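PDB 1W55: bifunctional enzyme IspD/IspF from Campylobacter jejuni, which catalyses two non-consecutive steps of isoprenoid precursor biosynthesis, making 4-diphosphocytidyl-2-C-methyl-D-erythritol from CTP and MEP, and cyclising its 2-phosphate with release of CMP. Local coordinates for residues A[48-53]-A[65-70]; A[6-11]-A[36-41]; A[91-96]-A[148-153]. One frame throughout, in Å; residues are numbered along the deposited sequence.

Contact 1. Residues A[48-53]-A[65-70]; sequences KKIVVT and KNYEFI
Lys49 and Glu68 form a salt bridge at one end of a short parallel pairing, with NZ of Lys49 2.8 Å from OE1 of Glu68. The ammonium approaches OE1 from the syn side, 22° out of the carboxylate plane. The lysine chain bends at chi3 (-93°), which carries CE to 3.2 Å from the same OE1, while the glutamate chain is extended beyond CG. Beside this pair three backbone bonds join the strands: Glu68 N to Ile50 O at 2.8 Å, Val52 N to Glu68 O, and Ile70 N to Val52 O. This is the alternation usual in a parallel pair, Glu68 bonding through N-H and C=O to two residues of the partner strand. A water accepts from Ile50 N.

Val51, Thr53 and Ile70 share the face of Glu68, where Ile70 CG2 sits 3.8 Å from Val51 CG1 and 3.9 Å from Thr53 CG2; Ala83 of helix 76-84 touches all three. On the opposite face Val52 CB lies 3.8 Å from Phe69 CD2, the two side chains pointing the same way. At the start of the pairing Ile50 CG2 reaches Tyr67 CD2 at 3.5 Å, and helix 33-42 meets both residues.

Strands 50-54 and 68-71, with helix 57-61, make a beta-alpha-beta unit. Thr53 OG1 bonds to Ala10 N and to O2 of the bound cytidine monophosphate. The chemistry is thus graded: an ion pair at the partly exposed start gives way to apolar packing round the buried Val51, Val52 and Thr53, which runs up to the nucleotide.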
loop_
_atom_site.group_PDB
_atom_site.type_symbol
_atom_site.label_atom_id
_atom_site.label_comp_id
_atom_site.label_asym_id
_atom_site.label_seq_id
_atom_site.Cartn_x
_atom_site.Cartn_y
_atom_site.Cartn_z
ATOM N N LYS A 48 -21.989 28.793 -16.053
ATOM C CA LYS A 48 -22.122 29.794 -17.108
ATOM C C LYS A 48 -20.888 30.679 -17.204
ATOM O O LYS A 48 -20.470 31.094 -18.293
ATOM C CB LYS A 48 -23.354 30.665 -16.847
ATOM C CG LYS A 48 -23.927 31.297 -18.099
ATOM C CD LYS A 48 -24.611 32.611 -17.786
ATOM C CE LYS A 48 -25.207 33.246 -19.036
ATOM N NZ LYS A 48 -26.430 34.018 -18.674
ATOM N N LYS A 49 -20.316 30.968 -16.044
ATOM C CA LYS A 49 -19.142 31.808 -15.933
ATOM C C LYS A 49 -18.396 31.359 -14.683
ATOM O O LYS A 49 -19.013 30.898 -13.712
ATOM C CB LYS A 49 -19.572 33.271 -15.812
ATOM C CG LYS A 49 -18.488 34.277 -16.147
ATOM C CD LYS A 49 -18.941 35.696 -15.862
ATOM C CE LYS A 49 -19.545 36.342 -17.105
ATOM N NZ LYS A 49 -18.963 37.687 -17.379
ATOM N N ILE A 50 -17.070 31.460 -14.723
ATOM C CA ILE A 50 -16.239 31.212 -13.550
ATOM C C ILE A 50 -15.371 32.437 -13.259
ATOM O O ILE A 50 -14.571 32.866 -14.094
ATOM C CB ILE A 50 -15.392 29.919 -13.710
ATOM C CG1 ILE A 50 -16.314 28.723 -13.952
ATOM C CG2 ILE A 50 -14.558 29.672 -12.462
ATOM C CD1 ILE A 50 -15.650 27.524 -14.609
ATOM N N VAL A 51 -15.560 33.006 -12.075
ATOM C CA VAL A 51 -14.811 34.185 -11.657
ATOM C C VAL A 51 -13.879 33.842 -10.499
ATOM O O VAL A 51 -14.249 33.108 -9.586
ATOM C CB VAL A 51 -15.760 35.363 -11.289
ATOM C CG1 VAL A 51 -14.968 36.619 -10.888
ATOM C CG2 VAL A 51 -16.700 35.679 -12.461
ATOM N N VAL A 52 -12.658 34.350 -10.562
ATOM C CA VAL A 52 -11.703 34.204 -9.469
ATOM C C VAL A 52 -11.256 35.591 -9.011
ATOM O O VAL A 52 -10.750 36.377 -9.806
ATOM C CB VAL A 52 -10.451 33.389 -9.890
ATOM C CG1 VAL A 52 -9.490 33.209 -8.709
ATOM C CG2 VAL A 52 -10.840 32.036 -10.482
ATOM N N THR A 53 -11.444 35.890 -7.730
ATOM C CA THR A 53 -10.921 37.141 -7.193
ATOM C C THR A 53 -9.463 36.929 -6.827
ATOM O O THR A 53 -9.091 35.865 -6.334
ATOM C CB THR A 53 -11.721 37.623 -5.970
ATOM O OG1 THR A 53 -11.498 36.728 -4.875
ATOM C CG2 THR A 53 -13.222 37.558 -6.223
ATOM N N LYS A 65 -6.574 30.146 -19.232
ATOM C CA LYS A 65 -7.369 31.074 -20.024
ATOM C C LYS A 65 -8.868 30.843 -19.787
ATOM O O LYS A 65 -9.709 31.463 -20.439
ATOM C CB LYS A 65 -7.022 30.919 -21.517
ATOM C CG LYS A 65 -6.881 29.456 -21.999
ATOM C CD LYS A 65 -6.066 29.354 -23.292
ATOM C CE LYS A 65 -4.639 28.879 -23.032
ATOM N NZ LYS A 65 -3.621 29.762 -23.690
ATOM N N ASN A 66 -9.190 29.962 -18.839
ATOM C CA ASN A 66 -10.561 29.487 -18.625
ATOM C C ASN A 66 -11.445 30.302 -17.680
ATOM O O ASN A 66 -12.651 30.062 -17.606
ATOM C CB ASN A 66 -10.550 28.031 -18.144
ATOM C CG ASN A 66 -10.136 27.059 -19.234
ATOM O OD1 ASN A 66 -10.393 27.290 -20.419
ATOM N ND2 ASN A 66 -9.491 25.967 -18.839
ATOM N N TYR A 67 -10.866 31.245 -16.944
ATOM C CA TYR A 67 -11.646 31.965 -15.940
ATOM C C TYR A 67 -11.555 33.457 -16.109
ATOM O O TYR A 67 -10.631 33.976 -16.732
ATOM C CB TYR A 67 -11.198 31.608 -14.517
ATOM C CG TYR A 67 -10.900 30.148 -14.288
ATOM C CD1 TYR A 67 -9.665 29.748 -13.785
ATOM C CD2 TYR A 67 -11.847 29.167 -14.567
ATOM C CE1 TYR A 67 -9.387 28.415 -13.567
ATOM C CE2 TYR A 67 -11.573 27.826 -14.358
ATOM C CZ TYR A 67 -10.337 27.459 -13.863
ATOM O OH TYR A 67 -10.048 26.130 -13.646
ATOM N N GLU A 68 -12.520 34.153 -15.535
ATOM C CA GLU A 68 -12.422 35.600 -15.443
ATOM C C GLU A 68 -11.797 35.962 -14.108
ATOM O O GLU A 68 -12.202 35.455 -13.057
ATOM C CB GLU A 68 -13.791 36.248 -15.615
ATOM C CG GLU A 68 -14.271 36.201 -17.057
ATOM C CD GLU A 68 -15.486 37.074 -17.307
ATOM O OE1 GLU A 68 -16.481 36.536 -17.838
ATOM O OE2 GLU A 68 -15.438 38.287 -16.983
ATOM N N PHE A 69 -10.790 36.819 -14.160
ATOM C CA PHE A 69 -10.133 37.284 -12.955
ATOM C C PHE A 69 -10.560 38.705 -12.644
ATOM O O PHE A 69 -10.748 39.518 -13.552
ATOM C CB PHE A 69 -8.620 37.203 -13.110
ATOM C CG PHE A 69 -8.108 35.802 -13.186
ATOM C CD1 PHE A 69 -7.916 35.184 -14.427
ATOM C CD2 PHE A 69 -7.828 35.090 -12.021
ATOM C CE1 PHE A 69 -7.446 33.879 -14.507
ATOM C CE2 PHE A 69 -7.362 33.774 -12.081
ATOM C CZ PHE A 69 -7.166 33.164 -13.322
ATOM N N ILE A 70 -10.716 38.994 -11.356
ATOM C CA ILE A 70 -11.047 40.327 -10.912
ATOM C C ILE A 70 -10.263 40.653 -9.640
ATOM O O ILE A 70 -10.056 39.785 -8.787
ATOM C CB ILE A 70 -12.581 40.458 -10.714
ATOM C CG1 ILE A 70 -12.983 41.933 -10.610
ATOM C CG2 ILE A 70 -13.067 39.632 -9.508
ATOM C CD1 ILE A 70 -14.402 42.202 -11.061
HETATM O O HOH W 1 -15.534 31.770 -17.402
#

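Contact 2. Residues A[6-11]-A[36-41]; sequences LIMLAA and YATKNL. With C (cytidine-5'-monophosphate), chain D.
Met8 and Thr38 slide past one another in opposite directions, the methionine CG resting 3.6 Å from both OG1 and CG2 of the threonine. The hydroxyl is used within its own helix, where it bonds to Trp34 O, so toward Met8 it acts as a packing surface. Beyond CG the methionine chain is bent twice: chi2 of -59° places SD, and chi3 of -62° places CE. SD then meets Leu41 CD2 at 3.6 Å, the two side chains crossing obliquely, and CE lies 4.3 Å from Ala37 CB.

This is helix 33-42 packed on the central sheet of the Rossmann-like GT-A nucleotidyltransferase fold, running 158° to strand 6-9 and thus nearly antiparallel to it. The same Leu41 also meets Leu6, crossing it at about a right angle, with Leu6 CD2 4.0 Å from Leu41 CB.

Farther along the chain, backbone atoms of Leu9 and Ala11 bind the nucleotide. Leu9 O accepts from O3' of the bound cytidine monophosphate at 2.6 Å, Ala11 O accepts from O2' at 2.8 Å, and Ala11 N donates to the base carbonyl O2 at 3.1 Å, while Ala11 CB touches the base.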
loop_
_atom_site.group_PDB
_atom_site.type_symbol
_atom_site.label_atom_id
_atom_site.label_comp_id
_atom_site.label_asym_id
_atom_site.label_seq_id
_atom_site.Cartn_x
_atom_site.Cartn_y
_atom_site.Cartn_z
ATOM N N LEU A 6 -20.004 30.497 -11.024
ATOM C CA LEU A 6 -19.126 30.181 -9.905
ATOM C C LEU A 6 -18.196 31.357 -9.614
ATOM O O LEU A 6 -17.572 31.900 -10.533
ATOM C CB LEU A 6 -18.319 28.896 -10.176
ATOM C CG LEU A 6 -17.243 28.490 -9.148
ATOM C CD1 LEU A 6 -17.879 28.081 -7.827
ATOM C CD2 LEU A 6 -16.318 27.372 -9.667
ATOM N N ILE A 7 -18.143 31.765 -8.342
ATOM C CA ILE A 7 -17.136 32.721 -7.885
ATOM C C ILE A 7 -16.205 32.040 -6.888
ATOM O O ILE A 7 -16.640 31.575 -5.824
ATOM C CB ILE A 7 -17.769 33.985 -7.249
ATOM C CG1 ILE A 7 -18.646 34.741 -8.262
ATOM C CG2 ILE A 7 -16.673 34.898 -6.679
ATOM C CD1 ILE A 7 -19.450 35.904 -7.636
ATOM N N MET A 8 -14.926 31.966 -7.251
ATOM C CA MET A 8 -13.895 31.454 -6.352
ATOM C C MET A 8 -13.220 32.631 -5.667
ATOM O O MET A 8 -12.703 33.535 -6.323
ATOM C CB MET A 8 -12.863 30.605 -7.113
ATOM C CG MET A 8 -13.427 29.346 -7.784
ATOM S SD MET A 8 -14.231 28.173 -6.651
ATOM C CE MET A 8 -12.844 27.713 -5.574
ATOM N N LEU A 9 -13.227 32.625 -4.343
ATOM C CA LEU A 9 -12.664 33.742 -3.593
ATOM C C LEU A 9 -11.211 33.439 -3.226
ATOM O O LEU A 9 -10.955 32.590 -2.396
ATOM C CB LEU A 9 -13.520 34.031 -2.345
ATOM C CG LEU A 9 -14.936 34.566 -2.629
ATOM C CD1 LEU A 9 -15.750 34.613 -1.370
ATOM C CD2 LEU A 9 -14.912 35.962 -3.287
ATOM N N ALA A 10 -10.274 34.147 -3.845
ATOM C CA ALA A 10 -8.857 33.800 -3.753
ATOM C C ALA A 10 -7.952 35.017 -3.565
ATOM O O ALA A 10 -6.742 34.921 -3.777
ATOM C CB ALA A 10 -8.431 33.023 -5.000
ATOM N N ALA A 11 -8.533 36.150 -3.172
ATOM C CA ALA A 11 -7.757 37.372 -2.952
ATOM C C ALA A 11 -7.365 37.545 -1.488
ATOM O O ALA A 11 -7.716 36.733 -0.637
ATOM C CB ALA A 11 -8.525 38.602 -3.462
ATOM N N TYR A 36 -5.942 24.351 -8.394
ATOM C CA TYR A 36 -6.456 23.041 -8.002
ATOM C C TYR A 36 -7.904 23.113 -7.467
ATOM O O TYR A 36 -8.762 22.340 -7.892
ATOM C CB TYR A 36 -5.531 22.383 -6.972
ATOM C CG TYR A 36 -5.883 20.947 -6.669
ATOM C CD1 TYR A 36 -5.193 19.897 -7.278
ATOM C CD2 TYR A 36 -6.910 20.633 -5.768
ATOM C CE1 TYR A 36 -5.519 18.559 -6.996
ATOM C CE2 TYR A 36 -7.243 19.312 -5.478
ATOM C CZ TYR A 36 -6.549 18.280 -6.097
ATOM O OH TYR A 36 -6.888 16.976 -5.813
ATOM N N ALA A 37 -8.167 24.026 -6.535
ATOM C CA ALA A 37 -9.519 24.182 -5.965
ATOM C C ALA A 37 -10.562 24.591 -7.008
ATOM O O ALA A 37 -11.680 24.061 -7.017
ATOM C CB ALA A 37 -9.506 25.184 -4.803
ATOM N N THR A 38 -10.192 25.521 -7.889
ATOM C CA THR A 38 -11.082 25.994 -8.952
ATOM C C THR A 38 -11.398 24.876 -9.951
ATOM O O THR A 38 -12.562 24.676 -10.317
ATOM C CB THR A 38 -10.489 27.229 -9.672
ATOM O OG1 THR A 38 -10.162 28.243 -8.711
ATOM C CG2 THR A 38 -11.538 27.894 -10.509
ATOM N N LYS A 39 -10.364 24.140 -10.358
ATOM C CA LYS A 39 -10.522 22.998 -11.264
ATOM C C LYS A 39 -11.475 21.969 -10.672
ATOM O O LYS A 39 -12.355 21.477 -11.368
ATOM C CB LYS A 39 -9.167 22.334 -11.570
ATOM C CG LYS A 39 -8.363 23.035 -12.654
ATOM C CD LYS A 39 -7.134 22.217 -13.031
ATOM C CE LYS A 39 -6.486 22.726 -14.300
ATOM N NZ LYS A 39 -5.110 22.168 -14.443
ATOM N N ASN A 40 -11.282 21.654 -9.392
ATOM C CA ASN A 40 -12.137 20.721 -8.651
ATOM C C ASN A 40 -13.640 21.072 -8.714
ATOM O O ASN A 40 -14.462 20.247 -9.122
ATOM C CB ASN A 40 -11.660 20.644 -7.193
ATOM C CG ASN A 40 -12.501 19.697 -6.333
ATOM O OD1 ASN A 40 -12.591 18.491 -6.615
ATOM N ND2 ASN A 40 -13.109 20.241 -5.262
ATOM N N LEU A 41 -13.983 22.292 -8.306
ATOM C CA LEU A 41 -15.370 22.756 -8.308
ATOM C C LEU A 41 -15.927 22.886 -9.727
ATOM O O LEU A 41 -17.072 22.530 -9.983
ATOM C CB LEU A 41 -15.470 24.099 -7.577
ATOM C CG LEU A 41 -16.368 24.180 -6.345
ATOM C CD1 LEU A 41 -16.455 22.851 -5.601
ATOM C CD2 LEU A 41 -15.870 25.260 -5.423
HETATM O OP3 C D . -11.264 33.020 5.930
HETATM P P C D . -11.242 34.406 5.333
HETATM O OP1 C D . -9.941 35.127 5.581
HETATM O OP2 C D . -12.496 35.216 5.571
HETATM O "O5'" C D . -11.168 34.158 3.742
HETATM C "C5'" C D . -12.177 33.446 3.042
HETATM C "C4'" C D . -11.894 33.479 1.540
HETATM O "O4'" C D . -12.101 34.789 0.997
HETATM C "C3'" C D . -10.468 33.088 1.203
HETATM O "O3'" C D . -10.536 32.162 0.135
HETATM C "C2'" C D . -9.800 34.368 0.750
HETATM O "O2'" C D . -8.804 34.154 -0.243
HETATM C "C1'" C D . -10.971 35.177 0.215
HETATM N N1 C D . -10.728 36.610 0.373
HETATM C C2 C D . -10.870 37.440 -0.751
HETATM O O2 C D . -11.204 36.951 -1.864
HETATM N N3 C D . -10.644 38.762 -0.609
HETATM C C4 C D . -10.270 39.291 0.588
HETATM N N4 C D . -10.040 40.626 0.700
HETATM C C5 C D . -10.123 38.479 1.707
HETATM C C6 C D . -10.363 37.118 1.571
#

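Contact 3. Residues A[91-96]-A[148-153]; sequences FVMVSD and PQISKT. With C (cytidine-5'-monophosphate), chain D; EDO (1,2-ethanediol), chain F.
Phe91 opens the antiparallel pairing beside Lys152, the two side chains pointing the same way with the ring's CE2 4.0 Å from CD of the lysine. Phe91 C lies 3.3 Å from Thr153 OG1, a hydroxyl that bonds to Ser89 O.

Val92 forms a hydrogen-bonded pair with Ser151: Val92 N donates to Ser151 O at 3.0 Å, nearly in line with the carbonyl, and Ser151 N returns a bond to Val92 O. Val92 CG1 lies between the backbone N and the carbonyl carbon (chi1 63°), 3.8 Å from both Ser151 O and Thr153 OG1.

Met93 faces the other way, in a non-hydrogen-bonded pair with Ile150. Its chi1 of -178° puts CG anti to the backbone N, 3.7 Å from Pro148 CB, and the methionine and proline side chains lie side by side; a bend at chi3 brings Met93 CE against Ile150 CG1 at 3.5 Å, a tight carbon contact. Leu6 of strand 4-9 also touches Met93.

Val94 repeats the paired bonding with Gln149, whose N lies 2.9 Å from Val94 O. The Gln149 amide is held elsewhere, by Asp168, Thr121 and Asp169. Ser95 then sets OG beside Pro148, which follows a cis peptide bond.

Asp96 ends the strand without touching 148-153. Its OD2 accepts from O1 of an ethanediol, probably from the crystallisation liquor, and pairs with Arg99, while OD1 pairs with Arg76 and lies near C4' of the bound nucleotide. A central strand delivering such an aspartate from its C-terminal end to the nucleotide is characteristic of GT-A nucleotidyltransferases, here the IspD cytidylyltransferase.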
loop_
_atom_site.group_PDB
_atom_site.type_symbol
_atom_site.label_atom_id
_atom_site.label_comp_id
_atom_site.label_asym_id
_atom_site.label_seq_id
_atom_site.Cartn_x
_atom_site.Cartn_y
_atom_site.Cartn_z
ATOM N N PHE A 91 -28.523 32.024 -10.322
ATOM C CA PHE A 91 -27.831 31.481 -9.160
ATOM C C PHE A 91 -26.332 31.679 -9.260
ATOM O O PHE A 91 -25.768 31.769 -10.361
ATOM C CB PHE A 91 -28.158 30.004 -8.982
ATOM C CG PHE A 91 -29.613 29.740 -8.750
ATOM C CD1 PHE A 91 -30.445 29.370 -9.812
ATOM C CD2 PHE A 91 -30.162 29.873 -7.475
ATOM C CE1 PHE A 91 -31.805 29.134 -9.606
ATOM C CE2 PHE A 91 -31.519 29.641 -7.255
ATOM C CZ PHE A 91 -32.345 29.271 -8.324
ATOM N N VAL A 92 -25.701 31.762 -8.097
ATOM C CA VAL A 92 -24.250 31.821 -8.019
ATOM C C VAL A 92 -23.739 30.929 -6.895
ATOM O O VAL A 92 -24.208 31.002 -5.754
ATOM C CB VAL A 92 -23.723 33.284 -7.891
ATOM C CG1 VAL A 92 -24.201 33.941 -6.602
ATOM C CG2 VAL A 92 -22.194 33.327 -8.004
ATOM N N MET A 93 -22.793 30.062 -7.239
ATOM C CA MET A 93 -22.040 29.329 -6.229
ATOM C C MET A 93 -20.797 30.136 -5.851
ATOM O O MET A 93 -20.067 30.630 -6.719
ATOM C CB MET A 93 -21.646 27.943 -6.736
ATOM C CG MET A 93 -20.908 27.110 -5.703
ATOM S SD MET A 93 -20.781 25.391 -6.190
ATOM C CE MET A 93 -22.299 24.794 -5.477
ATOM N N VAL A 94 -20.571 30.264 -4.550
ATOM C CA VAL A 94 -19.434 31.008 -4.033
ATOM C C VAL A 94 -18.633 30.103 -3.109
ATOM O O VAL A 94 -19.203 29.385 -2.299
ATOM C CB VAL A 94 -19.877 32.268 -3.263
ATOM C CG1 VAL A 94 -18.656 33.068 -2.782
ATOM C CG2 VAL A 94 -20.782 33.150 -4.125
ATOM N N SER A 95 -17.311 30.144 -3.230
ATOM C CA SER A 95 -16.457 29.271 -2.433
ATOM C C SER A 95 -15.093 29.877 -2.120
ATOM O O SER A 95 -14.501 30.557 -2.958
ATOM C CB SER A 95 -16.285 27.918 -3.137
ATOM O OG SER A 95 -15.934 26.893 -2.222
ATOM N N ASP A 96 -14.614 29.638 -0.900
ATOM C CA ASP A 96 -13.229 29.928 -0.525
ATOM C C ASP A 96 -12.283 28.985 -1.282
ATOM O O ASP A 96 -12.508 27.781 -1.273
ATOM C CB ASP A 96 -13.040 29.694 0.978
ATOM C CG ASP A 96 -14.101 30.395 1.843
ATOM O OD1 ASP A 96 -14.599 31.482 1.475
ATOM O OD2 ASP A 96 -14.481 29.931 2.934
ATOM N N PRO A 148 -18.834 25.300 -0.409
ATOM C CA PRO A 148 -19.559 26.292 -1.220
ATOM C C PRO A 148 -20.952 26.665 -0.719
ATOM O O PRO A 148 -21.592 25.905 0.009
ATOM C CB PRO A 148 -19.705 25.606 -2.593
ATOM C CG PRO A 148 -18.810 24.388 -2.566
ATOM C CD PRO A 148 -18.662 24.023 -1.124
ATOM N N GLN A 149 -21.399 27.856 -1.104
ATOM C CA GLN A 149 -22.719 28.340 -0.734
ATOM C C GLN A 149 -23.390 28.789 -2.028
ATOM O O GLN A 149 -22.755 29.425 -2.866
ATOM C CB GLN A 149 -22.609 29.500 0.262
ATOM C CG GLN A 149 -21.939 29.139 1.594
ATOM C CD GLN A 149 -21.885 30.289 2.603
ATOM O OE1 GLN A 149 -21.445 31.394 2.280
ATOM N NE2 GLN A 149 -22.303 30.016 3.838
ATOM N N ILE A 150 -24.655 28.425 -2.213
ATOM C CA ILE A 150 -25.396 28.854 -3.394
ATOM C C ILE A 150 -26.441 29.884 -2.990
ATOM O O ILE A 150 -27.201 29.671 -2.033
ATOM C CB ILE A 150 -26.089 27.661 -4.106
ATOM C CG1 ILE A 150 -25.096 26.560 -4.438
ATOM C CG2 ILE A 150 -26.765 28.123 -5.392
ATOM C CD1 ILE A 150 -25.771 25.234 -4.797
ATOM N N SER A 151 -26.492 30.980 -3.738
ATOM C CA SER A 151 -27.424 32.057 -3.453
ATOM C C SER A 151 -28.093 32.502 -4.736
ATOM O O SER A 151 -27.553 32.307 -5.834
ATOM C CB SER A 151 -26.693 33.254 -2.830
ATOM O OG SER A 151 -26.061 32.895 -1.621
ATOM N N LYS A 152 -29.268 33.104 -4.592
ATOM C CA LYS A 152 -29.879 33.836 -5.694
ATOM C C LYS A 152 -29.032 35.084 -5.860
ATOM O O LYS A 152 -28.815 35.845 -4.904
ATOM C CB LYS A 152 -31.340 34.201 -5.401
ATOM C CG LYS A 152 -32.252 32.998 -5.119
ATOM C CD LYS A 152 -33.435 32.937 -6.094
ATOM C CE LYS A 152 -34.512 31.934 -5.643
ATOM N NZ LYS A 152 -34.865 32.075 -4.182
ATOM N N THR A 153 -28.537 35.261 -7.078
ATOM C CA THR A 153 -27.611 36.329 -7.420
ATOM C C THR A 153 -28.124 37.714 -7.040
ATOM O O THR A 153 -27.407 38.499 -6.404
ATOM C CB THR A 153 -27.312 36.255 -8.914
ATOM O OG1 THR A 153 -26.830 34.941 -9.218
ATOM C CG2 THR A 153 -26.155 37.169 -9.288
HETATM O OP3 C D . -11.264 33.020 5.930
HETATM P P C D . -11.242 34.406 5.333
HETATM O OP1 C D . -9.941 35.127 5.581
HETATM O OP2 C D . -12.496 35.216 5.571
HETATM O "O5'" C D . -11.168 34.158 3.742
HETATM C "C5'" C D . -12.177 33.446 3.042
HETATM C "C4'" C D . -11.894 33.479 1.540
HETATM O "O4'" C D . -12.101 34.789 0.997
HETATM C "C3'" C D . -10.468 33.088 1.203
HETATM O "O3'" C D . -10.536 32.162 0.135
HETATM C "C2'" C D . -9.800 34.368 0.750
HETATM O "O2'" C D . -8.804 34.154 -0.243
HETATM C "C1'" C D . -10.971 35.177 0.215
HETATM N N1 C D . -10.728 36.610 0.373
HETATM C C2 C D . -10.870 37.440 -0.751
HETATM O O2 C D . -11.204 36.951 -1.864
HETATM N N3 C D . -10.644 38.762 -0.609
HETATM C C4 C D . -10.270 39.291 0.588
HETATM N N4 C D . -10.040 40.626 0.700
HETATM C C5 C D . -10.123 38.479 1.707
HETATM C C6 C D . -10.363 37.118 1.571
HETATM C C1 EDO F . -16.858 31.280 5.203
HETATM O O1 EDO F . -15.512 30.841 5.313
HETATM C C2 EDO F . -17.779 30.258 5.833
HETATM O O2 EDO F . -17.300 29.939 7.119
#

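How the contacts relate
Strand 4-9 in contact 2 is the shared element: it lies between strand 50-54 of contact 1 and strand 91-96 of contact 3 in one sheet. Toward contact 1, Met8 N is 2.7 Å from Val51 O; toward contact 3, Ile7 N is 2.8 Å from Met93 O and Leu9 N is 2.8 Å from Ser95 O, all probable hydrogen bonds. Leu41 CD2 also packs 3.5 Å from Ser95 CB. Contacts 1 and 3 do not touch, their centres being about 14 Å apart. All three converge on one cytidine monophosphate: Thr53 and backbone atoms of Leu9 and Ala11 serve the base and ribose, and Asp96 lies by the sugar.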